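Local coordinates for protein sialidase B (Streptococcus pneumoniae serotype 4, PDB 4XJW) that cleaves terminal sialic acid residues from alpha-2,3-, alpha-2,6- and alpha-2,8-linked oligosaccharides, glycoproteins and glycolipids as a family 33 sialidase, at residues Y613-I618 with L629-D634. The protein carries 1 engineered substitution. Residues are numbered along the deposited sequence; the frame is centred on the assembly and turned at random.
Sequences YAYSAI and LFEKYD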
loop_
_atom_site.group_PDB
_atom_site.type_symbol
_atom_site.label_atom_id
_atom_site.label_comp_id
_atom_site.label_asym_id
_atom_site.label_seq_id
_atom_site.Cartn_x
_atom_site.Cartn_y
_atom_site.Cartn_z
ATOM N N TYR A 613 2.483 8.245 -6.733
ATOM C CA TYR A 613 1.092 7.809 -6.704
ATOM C C TYR A 613 1.014 6.471 -7.403
ATOM O O TYR A 613 1.323 6.374 -8.591
ATOM C CB TYR A 613 0.211 8.826 -7.434
ATOM C CG TYR A 613 -1.283 8.639 -7.228
ATOM C CD1 TYR A 613 -2.039 7.779 -8.030
ATOM C CD2 TYR A 613 -1.946 9.360 -6.250
ATOM C CE1 TYR A 613 -3.440 7.641 -7.837
ATOM C CE2 TYR A 613 -3.315 9.237 -6.047
ATOM C CZ TYR A 613 -4.053 8.373 -6.834
ATOM O OH TYR A 613 -5.409 8.294 -6.585
ATOM N N ALA A 614 0.638 5.424 -6.677
ATOM C CA ALA A 614 0.659 4.086 -7.243
ATOM C C ALA A 614 -0.725 3.447 -7.229
ATOM O O ALA A 614 -1.631 3.971 -7.863
ATOM C CB ALA A 614 1.737 3.209 -6.572
ATOM N N TYR A 615 -0.896 2.324 -6.540
ATOM C CA TYR A 615 -2.211 1.709 -6.481
ATOM C C TYR A 615 -3.163 2.598 -5.688
ATOM O O TYR A 615 -2.748 3.356 -4.795
ATOM C CB TYR A 615 -2.178 0.309 -5.862
ATOM C CG TYR A 615 -1.656 -0.791 -6.752
ATOM C CD1 TYR A 615 -0.599 -0.576 -7.630
ATOM C CD2 TYR A 615 -2.186 -2.070 -6.680
ATOM C CE1 TYR A 615 -0.111 -1.609 -8.421
ATOM C CE2 TYR A 615 -1.703 -3.097 -7.465
ATOM C CZ TYR A 615 -0.655 -2.862 -8.317
ATOM O OH TYR A 615 -0.158 -3.889 -9.098
ATOM N N SER A 616 -4.440 2.502 -6.026
ATOM C CA SER A 616 -5.417 3.396 -5.446
ATOM C C SER A 616 -6.795 2.782 -5.338
ATOM O O SER A 616 -7.152 1.824 -6.028
ATOM C CB SER A 616 -5.478 4.689 -6.255
ATOM O OG SER A 616 -6.069 4.447 -7.527
ATOM N N ALA A 617 -7.574 3.372 -4.435
ATOM C CA ALA A 617 -8.956 2.998 -4.216
ATOM C C ALA A 617 -9.797 4.266 -4.200
ATOM O O ALA A 617 -9.437 5.258 -3.541
ATOM C CB ALA A 617 -9.076 2.241 -2.895
ATOM N N ILE A 618 -10.914 4.247 -4.929
ATOM C CA ILE A 618 -11.854 5.360 -4.865
ATOM C C ILE A 618 -13.283 4.907 -4.604
ATOM O O ILE A 618 -13.722 3.856 -5.072
ATOM C CB ILE A 618 -11.799 6.259 -6.123
ATOM C CG1 ILE A 618 -12.076 5.459 -7.401
ATOM C CG2 ILE A 618 -10.453 7.006 -6.198
ATOM C CD1 ILE A 618 -12.224 6.366 -8.623
ATOM N N LEU A 629 -8.164 6.353 -1.162
ATOM C CA LEU A 629 -7.139 5.728 -0.341
ATOM C C LEU A 629 -6.079 5.223 -1.312
ATOM O O LEU A 629 -6.365 4.401 -2.178
ATOM C CB LEU A 629 -7.724 4.571 0.466
ATOM C CG LEU A 629 -6.766 3.846 1.402
ATOM C CD1 LEU A 629 -6.280 4.792 2.487
ATOM C CD2 LEU A 629 -7.457 2.628 2.013
ATOM N N PHE A 630 -4.864 5.732 -1.183
ATOM C CA PHE A 630 -3.872 5.459 -2.220
ATOM C C PHE A 630 -2.456 5.338 -1.687
ATOM O O PHE A 630 -2.121 5.875 -0.616
ATOM C CB PHE A 630 -3.923 6.557 -3.288
ATOM C CG PHE A 630 -3.472 7.909 -2.794
ATOM C CD1 PHE A 630 -4.345 8.740 -2.096
ATOM C CD2 PHE A 630 -2.171 8.349 -3.028
ATOM C CE1 PHE A 630 -3.931 9.995 -1.630
ATOM C CE2 PHE A 630 -1.759 9.601 -2.581
ATOM C CZ PHE A 630 -2.629 10.420 -1.884
ATOM N N GLU A 631 -1.620 4.650 -2.465
ATOM C CA GLU A 631 -0.211 4.528 -2.172
ATOM C C GLU A 631 0.489 5.805 -2.616
ATOM O O GLU A 631 0.689 6.022 -3.809
ATOM C CB GLU A 631 0.349 3.306 -2.916
ATOM C CG GLU A 631 -0.196 1.965 -2.387
ATOM C CD GLU A 631 0.230 0.772 -3.227
ATOM O OE1 GLU A 631 0.701 0.956 -4.378
ATOM O OE2 GLU A 631 0.132 -0.366 -2.711
ATOM N N LYS A 632 0.862 6.658 -1.669
ATOM C CA LYS A 632 1.545 7.909 -1.996
ATOM C C LYS A 632 3.059 7.702 -2.110
ATOM O O LYS A 632 3.859 8.294 -1.378
ATOM C CB LYS A 632 1.222 9.022 -0.989
ATOM C CG LYS A 632 1.579 10.412 -1.523
ATOM C CD LYS A 632 1.338 11.516 -0.519
ATOM C CE LYS A 632 1.714 12.864 -1.116
ATOM N NZ LYS A 632 0.703 13.308 -2.106
ATOM N N TYR A 633 3.449 6.850 -3.045
ATOM C CA TYR A 633 4.862 6.628 -3.333
ATOM C C TYR A 633 4.959 5.860 -4.618
ATOM O O TYR A 633 3.954 5.381 -5.158
ATOM C CB TYR A 633 5.576 5.889 -2.186
ATOM C CG TYR A 633 5.404 4.380 -2.141
ATOM C CD1 TYR A 633 4.173 3.796 -1.840
ATOM C CD2 TYR A 633 6.475 3.543 -2.397
ATOM C CE1 TYR A 633 4.030 2.405 -1.790
ATOM C CE2 TYR A 633 6.357 2.168 -2.343
ATOM C CZ TYR A 633 5.136 1.595 -2.032
ATOM O OH TYR A 633 5.036 0.217 -1.987
ATOM N N ASP A 634 6.170 5.760 -5.136
ATOM C CA ASP A 634 6.352 5.000 -6.351
ATOM C C ASP A 634 6.627 3.543 -5.985
ATOM O O ASP A 634 7.742 3.177 -5.603
ATOM C CB ASP A 634 7.478 5.596 -7.180
ATOM C CG ASP A 634 7.575 4.961 -8.544
ATOM O OD1 ASP A 634 7.346 3.737 -8.640
ATOM O OD2 ASP A 634 7.886 5.686 -9.514
#
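Y613 sets its CE2 over one face of the F630 ring, 3.3 Å from F630 CD2 and toward the rim; the planes are 24° apart but slid, with little overlap. The Y613 hydroxyl is hydrogen-bonded to S573. Next, A614 N donates to E631 O (2.9 Å), while A614 CB packs 3.3 Å from E631 OE1. Y615 is gripped twice by E631: Y615 O accepts from E631 N in a nearly straight bond (177° at the hydrogen), and Y615 N reaches E631 OE1 at 3.0 Å, from above the carboxylate plane. The Y615 and E631 side chains run side by side in the same direction. S616 then faces F630 as a non-hydrogen-bonded pair, their CB atoms 3.8 Å apart, before A617 and L629 form a hydrogen-bonded pair: A617 N to L629 O is 2.8 Å, L629 N to A617 O 2.9 Å. This is the open end of the antiparallel hairpin 616-620/626-631 in the catalytic beta-propeller, continued into the loop carrying Y613 to Y615. Y615 is the probable nucleophile, as in related sialidases, its hydroxyl hydrogen-bonded to E503, a predicted active-site residue. E631 OE2 forms a salt bridge to R207, a probable substrate-binding arginine, while OE1 holds Y615 N, consistent with a second-shell role in positioning both.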